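Local coordinates for protein dextranase (Pseudarthrobacter oxydans, PDB 6NZS) that hydrolyses the internal alpha-1,6-glucosidic linkages of dextran, cutting the polysaccharide within its chain, at residues Gly259-Gly264 with Tyr281-Gly286; Gly331-Glu336 with Asn357-Gly362; Asn381-Ala386 with Asn402-Lys407. All coordinates share one frame; numbering follows the deposited sequence.

Contact 1 of 3, residues Gly259-Gly264 with Tyr281-Gly286; sequences GAYVKG and YGVLSG
Tyr261 and Val283 meet on one face of a two-stranded parallel pairing, where the phenol ring reaches across to the neighbouring strand. Its CE2 lies 3.6 Å from Val283 CG1, and the methyl approaches the ring obliquely. Tyr261 CG stands anti to the backbone N (chi1 -166°), and the ring beyond it passes on from Val283 to Ser285, whose CB lies 3.7 Å from Tyr261 OH. The two hydroxyls do not bond to each other; Tyr261 OH and Ser285 OG are both hydrogen-bonded to OE1 of Glu287, so one carboxylate oxygen gathers them. On the other face the fit is simpler: Val262 CG1 touches Leu284 CD1 at 3.8 Å, and the same Leu284 methyl comes within 3.4 Å of Gly264 O.

Between the faces runs the backbone ladder expected of neighbouring coils in the right-handed parallel beta-helix of this glycoside hydrolase family. Tyr261 pairs with Val283, Val262 with Leu284 and Lys263 with Ser285, the short strand axes lying 4.7 Å apart. Val283 N donates to Ala260 O, and Val262 N returns a nearly straight bond to Val283 O (171° at the hydrogen). Ser285 N reaches Val262 O at 2.8 Å, and Gly264 N closes the series on Ser285 O. Leu284 CA adds a CA-H...O contact to the already bonded Val262 O.

Farther out, the two faces have different surroundings. Phe232 and Leu256, from strands of other parts of the helix, pack against Val262, while Leu256 and Met315 touch Leu284. On the tyrosine face, Lys263 runs extended beyond CG towards the N-terminal region, where its NZ is hydrogen-bonded to the carbonyls of Gly27 and Glu30, and His15 of that region touches Tyr261.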
loop_
_atom_site.group_PDB
_atom_site.type_symbol
_atom_site.label_atom_id
_atom_site.label_comp_id
_atom_site.label_asym_id
_atom_site.label_seq_id
_atom_site.Cartn_x
_atom_site.Cartn_y
_atom_site.Cartn_z
ATOM N N GLY A 259 -2.224 18.610 -8.679
ATOM C CA GLY A 259 -3.478 19.331 -8.684
ATOM C C GLY A 259 -4.527 18.778 -9.622
ATOM O O GLY A 259 -5.658 19.285 -9.626
ATOM N N ALA A 260 -4.196 17.766 -10.421
ATOM C CA ALA A 260 -5.214 17.041 -11.163
ATOM C C ALA A 260 -5.823 15.968 -10.274
ATOM O O ALA A 260 -5.116 15.292 -9.519
ATOM C CB ALA A 260 -4.605 16.395 -12.406
ATOM N N TYR A 261 -7.143 15.820 -10.363
ATOM C CA TYR A 261 -7.887 14.792 -9.641
ATOM C C TYR A 261 -8.778 14.095 -10.659
ATOM O O TYR A 261 -9.741 14.689 -11.158
ATOM C CB TYR A 261 -8.719 15.421 -8.523
ATOM C CG TYR A 261 -9.275 14.434 -7.512
ATOM C CD1 TYR A 261 -10.448 13.736 -7.755
ATOM C CD2 TYR A 261 -8.623 14.214 -6.302
ATOM C CE1 TYR A 261 -10.957 12.851 -6.826
ATOM C CE2 TYR A 261 -9.128 13.325 -5.364
ATOM C CZ TYR A 261 -10.288 12.647 -5.633
ATOM O OH TYR A 261 -10.780 11.767 -4.695
ATOM N N VAL A 262 -8.439 12.855 -10.987
ATOM C CA VAL A 262 -9.142 12.081 -12.004
ATOM C C VAL A 262 -9.874 10.941 -11.310
ATOM O O VAL A 262 -9.243 10.068 -10.701
ATOM C CB VAL A 262 -8.164 11.531 -13.053
ATOM C CG1 VAL A 262 -8.914 10.671 -14.070
ATOM C CG2 VAL A 262 -7.424 12.678 -13.738
ATOM N N LYS A 263 -11.202 10.936 -11.406
ATOM C CA LYS A 263 -12.001 9.797 -10.965
ATOM C C LYS A 263 -12.108 8.839 -12.145
ATOM O O LYS A 263 -12.722 9.177 -13.165
ATOM C CB LYS A 263 -13.379 10.269 -10.516
ATOM C CG LYS A 263 -13.317 11.369 -9.480
ATOM C CD LYS A 263 -14.699 11.845 -9.074
ATOM C CE LYS A 263 -14.579 12.992 -8.078
ATOM N NZ LYS A 263 -15.885 13.288 -7.443
ATOM N N GLY A 264 -11.476 7.675 -12.033
ATOM C CA GLY A 264 -11.436 6.737 -13.147
ATOM C C GLY A 264 -10.315 5.720 -12.984
ATOM O O GLY A 264 -9.795 5.517 -11.891
ATOM N N TYR A 281 2.282 14.057 -10.128
ATOM C CA TYR A 281 1.867 14.130 -8.732
ATOM C C TYR A 281 0.370 14.400 -8.552
ATOM O O TYR A 281 -0.015 15.078 -7.595
ATOM C CB TYR A 281 2.693 15.182 -8.000
ATOM C CG TYR A 281 4.159 14.845 -7.796
ATOM C CD1 TYR A 281 4.558 13.643 -7.217
ATOM C CD2 TYR A 281 5.143 15.754 -8.155
ATOM C CE1 TYR A 281 5.903 13.362 -6.999
ATOM C CE2 TYR A 281 6.476 15.480 -7.948
ATOM C CZ TYR A 281 6.856 14.291 -7.375
ATOM O OH TYR A 281 8.194 14.041 -7.147
ATOM N N GLY A 282 -0.481 13.896 -9.446
ATOM C CA GLY A 282 -1.918 13.999 -9.297
ATOM C C GLY A 282 -2.530 12.767 -8.649
ATOM O O GLY A 282 -1.841 11.865 -8.166
ATOM N N VAL A 283 -3.868 12.736 -8.641
ATOM C CA VAL A 283 -4.645 11.675 -7.998
ATOM C C VAL A 283 -5.481 10.947 -9.041
ATOM O O VAL A 283 -6.123 11.580 -9.887
ATOM C CB VAL A 283 -5.559 12.240 -6.889
ATOM C CG1 VAL A 283 -6.389 11.128 -6.252
ATOM C CG2 VAL A 283 -4.734 12.963 -5.839
ATOM N N LEU A 284 -5.480 9.619 -8.964
ATOM C CA LEU A 284 -6.378 8.755 -9.726
ATOM C C LEU A 284 -7.222 8.015 -8.695
ATOM O O LEU A 284 -6.691 7.208 -7.925
ATOM C CB LEU A 284 -5.584 7.762 -10.578
ATOM C CG LEU A 284 -6.408 6.819 -11.466
ATOM C CD1 LEU A 284 -7.167 7.614 -12.514
ATOM C CD2 LEU A 284 -5.516 5.771 -12.116
ATOM N N SER A 285 -8.531 8.276 -8.675
ATOM C CA SER A 285 -9.421 7.759 -7.640
ATOM C C SER A 285 -10.461 6.824 -8.242
ATOM O O SER A 285 -11.102 7.166 -9.241
ATOM C CB SER A 285 -10.135 8.902 -6.929
ATOM O OG SER A 285 -11.103 8.365 -6.047
ATOM N N GLY A 286 -10.644 5.660 -7.622
ATOM C CA GLY A 286 -11.655 4.711 -8.060
ATOM C C GLY A 286 -12.971 4.839 -7.317
ATOM O O GLY A 286 -13.785 3.906 -7.330
#

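Contact 2 of 3, residues Gly331-Glu336 with Asn357-Gly362; sequences GVTVAE and NYKQVG
Val361 packs tightly against Ala335 and Thr333 across two parallel strands, with one methyl doing the work. Val361 CG2 lies 3.6 Å from Ala335 CB and also touches Thr333 CG2. It occupies the crowded position between backbone N and carbonyl carbon (chi1 -60° for CG1), which puts CG2 in contact with both residues. Trp87 of the N-terminal domain covers all three residues. On the opposite face Tyr358 does the gripping: Val332 CG2 sits at the ring's edge, near its plane, 3.6 Å from CD1, while Val334 CG2 comes in obliquely towards CE1 and OH.

The backbones are locked as closely. Lys359 N bonds to Val332 O, Val334 N to Lys359 O in a nearly straight 2.8 Å bond, Val361 N to Val334 O and Glu336 N to Val361 O. Here this parallel, in-register ladder, its axes 4.6 Å apart, joins successive coils of the beta-helix, and 357-362 belongs to a recognised solenoid repeat.

At the start of the pairing, Lys359 bends at chi2 (92°), laying its CD beside Thr333 OG1. Its NZ is hydrogen-bonded to Gly331 O at 3.0 Å, from a position tilted out of the carbonyl plane, and to Asn357 O at 2.9 Å, from well above the plane of the Asn357 carbonyl. The two carbonyl oxygens are themselves only 3.2 Å apart, a repulsion that the ammonium group would relieve. Glu191 completes the site by a salt bridge to NZ, and its OE1 also accepts from Asn357 ND2.

The fit is looser elsewhere, though still buried. Gln360 merely brushes Val334 O with CB and CG before its amide goes to Ser363 and Thr368, and the carboxylate of Glu336 turns to Ser58 and Ser62.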
loop_
_atom_site.group_PDB
_atom_site.type_symbol
_atom_site.label_atom_id
_atom_site.label_comp_id
_atom_site.label_asym_id
_atom_site.label_seq_id
_atom_site.Cartn_x
_atom_site.Cartn_y
_atom_site.Cartn_z
ATOM N N GLY A 331 4.950 9.100 -9.176
ATOM C CA GLY A 331 4.277 10.296 -8.706
ATOM C C GLY A 331 2.848 10.117 -8.237
ATOM O O GLY A 331 2.450 10.691 -7.220
ATOM N N VAL A 332 2.076 9.315 -8.973
ATOM C CA VAL A 332 0.624 9.307 -8.815
ATOM C C VAL A 332 0.205 8.742 -7.463
ATOM O O VAL A 332 0.879 7.884 -6.868
ATOM C CB VAL A 332 -0.064 8.547 -9.967
ATOM C CG1 VAL A 332 0.235 9.216 -11.306
ATOM C CG2 VAL A 332 0.378 7.104 -9.995
ATOM N N THR A 333 -0.946 9.215 -6.993
ATOM C CA THR A 333 -1.643 8.668 -5.835
ATOM C C THR A 333 -2.863 7.945 -6.373
ATOM O O THR A 333 -3.702 8.563 -7.036
ATOM C CB THR A 333 -2.093 9.790 -4.897
ATOM O OG1 THR A 333 -0.946 10.491 -4.405
ATOM C CG2 THR A 333 -2.867 9.246 -3.696
ATOM N N VAL A 334 -2.956 6.651 -6.086
ATOM C CA VAL A 334 -4.108 5.828 -6.442
ATOM C C VAL A 334 -4.994 5.730 -5.206
ATOM O O VAL A 334 -4.571 5.195 -4.173
ATOM C CB VAL A 334 -3.660 4.439 -6.925
ATOM C CG1 VAL A 334 -4.869 3.522 -7.133
ATOM C CG2 VAL A 334 -2.847 4.580 -8.210
ATOM N N ALA A 335 -6.213 6.258 -5.291
ATOM C CA ALA A 335 -7.114 6.336 -4.149
ATOM C C ALA A 335 -8.348 5.476 -4.371
ATOM O O ALA A 335 -8.850 5.369 -5.494
ATOM C CB ALA A 335 -7.560 7.780 -3.914
ATOM N N GLU A 336 -8.839 4.886 -3.284
ATOM C CA GLU A 336 -10.126 4.198 -3.257
ATOM C C GLU A 336 -10.337 3.190 -4.391
ATOM O O GLU A 336 -11.325 3.268 -5.131
ATOM C CB GLU A 336 -11.271 5.199 -3.200
ATOM C CG GLU A 336 -12.008 5.192 -1.892
ATOM C CD GLU A 336 -12.987 6.337 -1.766
ATOM O OE1 GLU A 336 -12.676 7.321 -1.068
ATOM O OE2 GLU A 336 -14.075 6.233 -2.352
ATOM N N ASN A 357 7.902 7.060 -5.957
ATOM C CA ASN A 357 7.101 8.170 -5.447
ATOM C C ASN A 357 5.630 7.978 -5.780
ATOM O O ASN A 357 4.936 8.909 -6.199
ATOM C CB ASN A 357 7.663 9.516 -5.887
ATOM C CG ASN A 357 9.029 9.752 -5.290
ATOM O OD1 ASN A 357 10.034 9.247 -5.792
ATOM N ND2 ASN A 357 9.065 10.454 -4.162
ATOM N N TYR A 358 5.173 6.743 -5.574
ATOM C CA TYR A 358 3.845 6.258 -5.902
ATOM C C TYR A 358 3.151 5.922 -4.591
ATOM O O TYR A 358 3.790 5.419 -3.656
ATOM C CB TYR A 358 4.007 4.999 -6.759
ATOM C CG TYR A 358 2.765 4.190 -6.989
ATOM C CD1 TYR A 358 1.909 4.476 -8.047
ATOM C CD2 TYR A 358 2.461 3.109 -6.170
ATOM C CE1 TYR A 358 0.780 3.724 -8.275
ATOM C CE2 TYR A 358 1.328 2.352 -6.391
ATOM C CZ TYR A 358 0.490 2.666 -7.444
ATOM O OH TYR A 358 -0.634 1.914 -7.675
ATOM N N LYS A 359 1.853 6.222 -4.510
ATOM C CA LYS A 359 1.106 6.031 -3.272
ATOM C C LYS A 359 -0.245 5.392 -3.555
ATOM O O LYS A 359 -0.877 5.659 -4.580
ATOM C CB LYS A 359 0.854 7.343 -2.517
ATOM C CG LYS A 359 2.096 8.194 -2.284
ATOM C CD LYS A 359 2.271 9.213 -3.430
ATOM C CE LYS A 359 3.607 9.877 -3.389
ATOM N NZ LYS A 359 3.646 10.873 -4.482
ATOM N N GLN A 360 -0.687 4.555 -2.620
ATOM C CA GLN A 360 -2.027 3.981 -2.638
ATOM C C GLN A 360 -2.698 4.316 -1.312
ATOM O O GLN A 360 -2.137 4.040 -0.250
ATOM C CB GLN A 360 -1.946 2.466 -2.847
ATOM C CG GLN A 360 -3.281 1.761 -2.936
ATOM C CD GLN A 360 -3.104 0.268 -3.174
ATOM O OE1 GLN A 360 -2.118 -0.181 -3.788
ATOM N NE2 GLN A 360 -4.034 -0.511 -2.675
ATOM N N VAL A 361 -3.875 4.948 -1.374
ATOM C CA VAL A 361 -4.591 5.421 -0.192
ATOM C C VAL A 361 -6.050 4.989 -0.272
ATOM O O VAL A 361 -6.585 4.732 -1.352
ATOM C CB VAL A 361 -4.516 6.959 -0.012
ATOM C CG1 VAL A 361 -3.074 7.410 0.129
ATOM C CG2 VAL A 361 -5.177 7.687 -1.175
ATOM N N GLY A 362 -6.700 4.934 0.886
ATOM C CA GLY A 362 -8.128 4.636 0.890
ATOM C C GLY A 362 -8.490 3.240 0.425
ATOM O O GLY A 362 -9.499 3.061 -0.272
#

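Contact 3 of 3, residues Asn381-Ala386 with Asn402-Lys407; sequences NTFFNA and NTVIWK
Phe383 meets Val404 rim to methyl: Val404 CG1 lies at the edge of the ring, near its plane, 3.6 Å from CD1. Farther round the ring, CZ touches Trp406 CB, the two side chains lying side by side and pointing the same way. This face is closed by Phe189 and Met187 of the N-terminal domain, against which the parallel beta-helix rests. On the other face Phe384 CD1 meets Thr403 CG2 at 3.7 Å.

Around this centre the parallel ladder alternates from Thr382 N on Asn402 O to Trp406 N on Phe384 O, the second bond, Val404 N to Thr382 O, being almost linear at 178°. Beside it Thr382 OG1 and Thr403 OG1, 3.8 Å apart, are each hydrogen-bonded to one water at 2.7 Å.

Polar groups finish both ends. Asn402 ND2 donates to Asn381 OD1 at 2.8 Å, with amide planes 73° apart, at a corner of the chain where successive coils stack asparagine on asparagine, as in the asparagine ladders of beta-helices. At the far end Asn385 ND2 donates to Trp406 O from above the carbonyl plane, at 2.9 Å, and also reaches Asn408 OD1. Because Ala386 N bonds to Trp406 O only weakly, the side-chain amide probably supplies much of the hydrogen bonding that this buried carbonyl needs.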
loop_
_atom_site.group_PDB
_atom_site.type_symbol
_atom_site.label_atom_id
_atom_site.label_comp_id
_atom_site.label_asym_id
_atom_site.label_seq_id
_atom_site.Cartn_x
_atom_site.Cartn_y
_atom_site.Cartn_z
ATOM N N ASN A 381 10.605 4.496 -2.692
ATOM C CA ASN A 381 10.021 5.722 -2.155
ATOM C C ASN A 381 8.508 5.746 -2.327
ATOM O O ASN A 381 7.978 6.592 -3.051
ATOM C CB ASN A 381 10.664 6.960 -2.807
ATOM C CG ASN A 381 12.187 6.906 -2.805
ATOM O OD1 ASN A 381 12.802 6.367 -1.889
ATOM N ND2 ASN A 381 12.803 7.487 -3.837
ATOM N N THR A 382 7.801 4.841 -1.651
ATOM C CA THR A 382 6.376 4.648 -1.877
ATOM C C THR A 382 5.628 4.574 -0.552
ATOM O O THR A 382 6.222 4.380 0.516
ATOM C CB THR A 382 6.101 3.359 -2.658
ATOM O OG1 THR A 382 6.596 2.244 -1.908
ATOM C CG2 THR A 382 6.768 3.378 -4.023
ATOM N N PHE A 383 4.306 4.753 -0.637
ATOM C CA PHE A 383 3.390 4.570 0.489
ATOM C C PHE A 383 2.252 3.674 0.032
ATOM O O PHE A 383 1.628 3.949 -0.996
ATOM C CB PHE A 383 2.810 5.916 0.969
ATOM C CG PHE A 383 1.749 5.762 2.028
ATOM C CD1 PHE A 383 2.099 5.663 3.366
ATOM C CD2 PHE A 383 0.404 5.686 1.685
ATOM C CE1 PHE A 383 1.118 5.501 4.357
ATOM C CE2 PHE A 383 -0.584 5.513 2.666
ATOM C CZ PHE A 383 -0.225 5.423 4.000
ATOM N N PHE A 384 1.963 2.618 0.794
ATOM C CA PHE A 384 0.851 1.729 0.474
ATOM C C PHE A 384 -0.082 1.588 1.662
ATOM O O PHE A 384 0.331 1.127 2.731
ATOM C CB PHE A 384 1.343 0.334 0.090
ATOM C CG PHE A 384 1.968 0.276 -1.266
ATOM C CD1 PHE A 384 3.314 0.548 -1.436
ATOM C CD2 PHE A 384 1.205 -0.054 -2.375
ATOM C CE1 PHE A 384 3.895 0.506 -2.699
ATOM C CE2 PHE A 384 1.771 -0.107 -3.648
ATOM C CZ PHE A 384 3.120 0.172 -3.807
ATOM N N ASN A 385 -1.339 1.947 1.461
ATOM C CA ASN A 385 -2.434 1.472 2.295
ATOM C C ASN A 385 -3.116 0.376 1.488
ATOM O O ASN A 385 -3.411 0.578 0.307
ATOM C CB ASN A 385 -3.391 2.640 2.549
ATOM C CG ASN A 385 -4.631 2.261 3.344
ATOM O OD1 ASN A 385 -5.729 2.667 2.984
ATOM N ND2 ASN A 385 -4.458 1.560 4.452
ATOM N N ALA A 386 -3.312 -0.801 2.093
ATOM C CA ALA A 386 -3.920 -1.920 1.376
ATOM C C ALA A 386 -4.660 -2.830 2.350
ATOM O O ALA A 386 -4.237 -3.010 3.495
ATOM C CB ALA A 386 -2.887 -2.734 0.573
ATOM N N ASN A 402 12.503 1.511 0.627
ATOM C CA ASN A 402 11.859 2.683 1.218
ATOM C C ASN A 402 10.349 2.682 1.008
ATOM O O ASN A 402 9.795 3.582 0.357
ATOM C CB ASN A 402 12.507 3.978 0.707
ATOM C CG ASN A 402 12.061 5.194 1.481
ATOM O OD1 ASN A 402 11.628 5.084 2.638
ATOM N ND2 ASN A 402 12.162 6.362 0.857
ATOM N N THR A 403 9.680 1.692 1.588
ATOM C CA THR A 403 8.231 1.527 1.493
ATOM C C THR A 403 7.624 1.760 2.866
ATOM O O THR A 403 7.982 1.065 3.826
ATOM C CB THR A 403 7.863 0.111 1.052
ATOM O OG1 THR A 403 8.688 -0.316 -0.047
ATOM C CG2 THR A 403 6.410 0.048 0.611
ATOM N N VAL A 404 6.695 2.707 2.953
ATOM C CA VAL A 404 5.902 2.949 4.155
ATOM C C VAL A 404 4.541 2.309 3.926
ATOM O O VAL A 404 3.926 2.521 2.874
ATOM C CB VAL A 404 5.760 4.460 4.404
ATOM C CG1 VAL A 404 4.805 4.727 5.564
ATOM C CG2 VAL A 404 7.130 5.094 4.679
ATOM N N ILE A 405 4.076 1.506 4.890
ATOM C CA ILE A 405 2.869 0.704 4.704
ATOM C C ILE A 405 1.909 0.933 5.865
ATOM O O ILE A 405 2.301 0.827 7.032
ATOM C CB ILE A 405 3.197 -0.796 4.571
ATOM C CG1 ILE A 405 4.091 -1.032 3.342
ATOM C CG2 ILE A 405 1.900 -1.619 4.508
ATOM C CD1 ILE A 405 4.604 -2.468 3.218
ATOM N N TRP A 406 0.651 1.248 5.538
ATOM C CA TRP A 406 -0.454 1.272 6.496
ATOM C C TRP A 406 -1.320 0.073 6.130
ATOM O O TRP A 406 -2.105 0.119 5.180
ATOM C CB TRP A 406 -1.244 2.577 6.395
ATOM C CG TRP A 406 -2.156 2.820 7.581
ATOM C CD1 TRP A 406 -3.048 1.941 8.155
ATOM C CD2 TRP A 406 -2.243 4.028 8.339
ATOM N NE1 TRP A 406 -3.675 2.546 9.224
ATOM C CE2 TRP A 406 -3.198 3.823 9.355
ATOM C CE3 TRP A 406 -1.604 5.274 8.251
ATOM C CZ2 TRP A 406 -3.519 4.816 10.290
ATOM C CZ3 TRP A 406 -1.919 6.246 9.172
ATOM C CH2 TRP A 406 -2.859 6.013 10.185
ATOM N N LYS A 407 -1.153 -1.015 6.858
ATOM C CA LYS A 407 -1.868 -2.239 6.552
ATOM C C LYS A 407 -3.238 -2.196 7.221
ATOM O O LYS A 407 -3.368 -1.688 8.335
ATOM C CB LYS A 407 -1.029 -3.419 7.064
ATOM C CG LYS A 407 -1.690 -4.782 7.006
ATOM C CD LYS A 407 -1.813 -5.264 5.575
ATOM C CE LYS A 407 -2.806 -6.398 5.481
ATOM N NZ LYS A 407 -2.794 -6.989 4.098
HETATM O O HOH W 1 9.141 1.272 -2.224
#

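How the contacts relate
The three contacts sample every second joint in one run of six neighbouring parallel strands, from 260-263 to 398-407. The joints between them are made the same way: Leu284 N to Thr333 O and Gly286 N to Ala335 O, both 2.8 Å, probably bond contact 1 to contact 2, and Gln360 N to Phe383 O at 2.9 Å with Asn385 N to Gln360 O at 2.8 Å probably bond contact 2 to contact 3. The centres of contacts 1 and 2 are about 9 Å apart. Those of contacts 2 and 3 are about 10 Å apart, whereas contacts 1 and 3 lie about 18 Å apart, centre to centre, without touching. Together they form part of one wall of the helical scaffold.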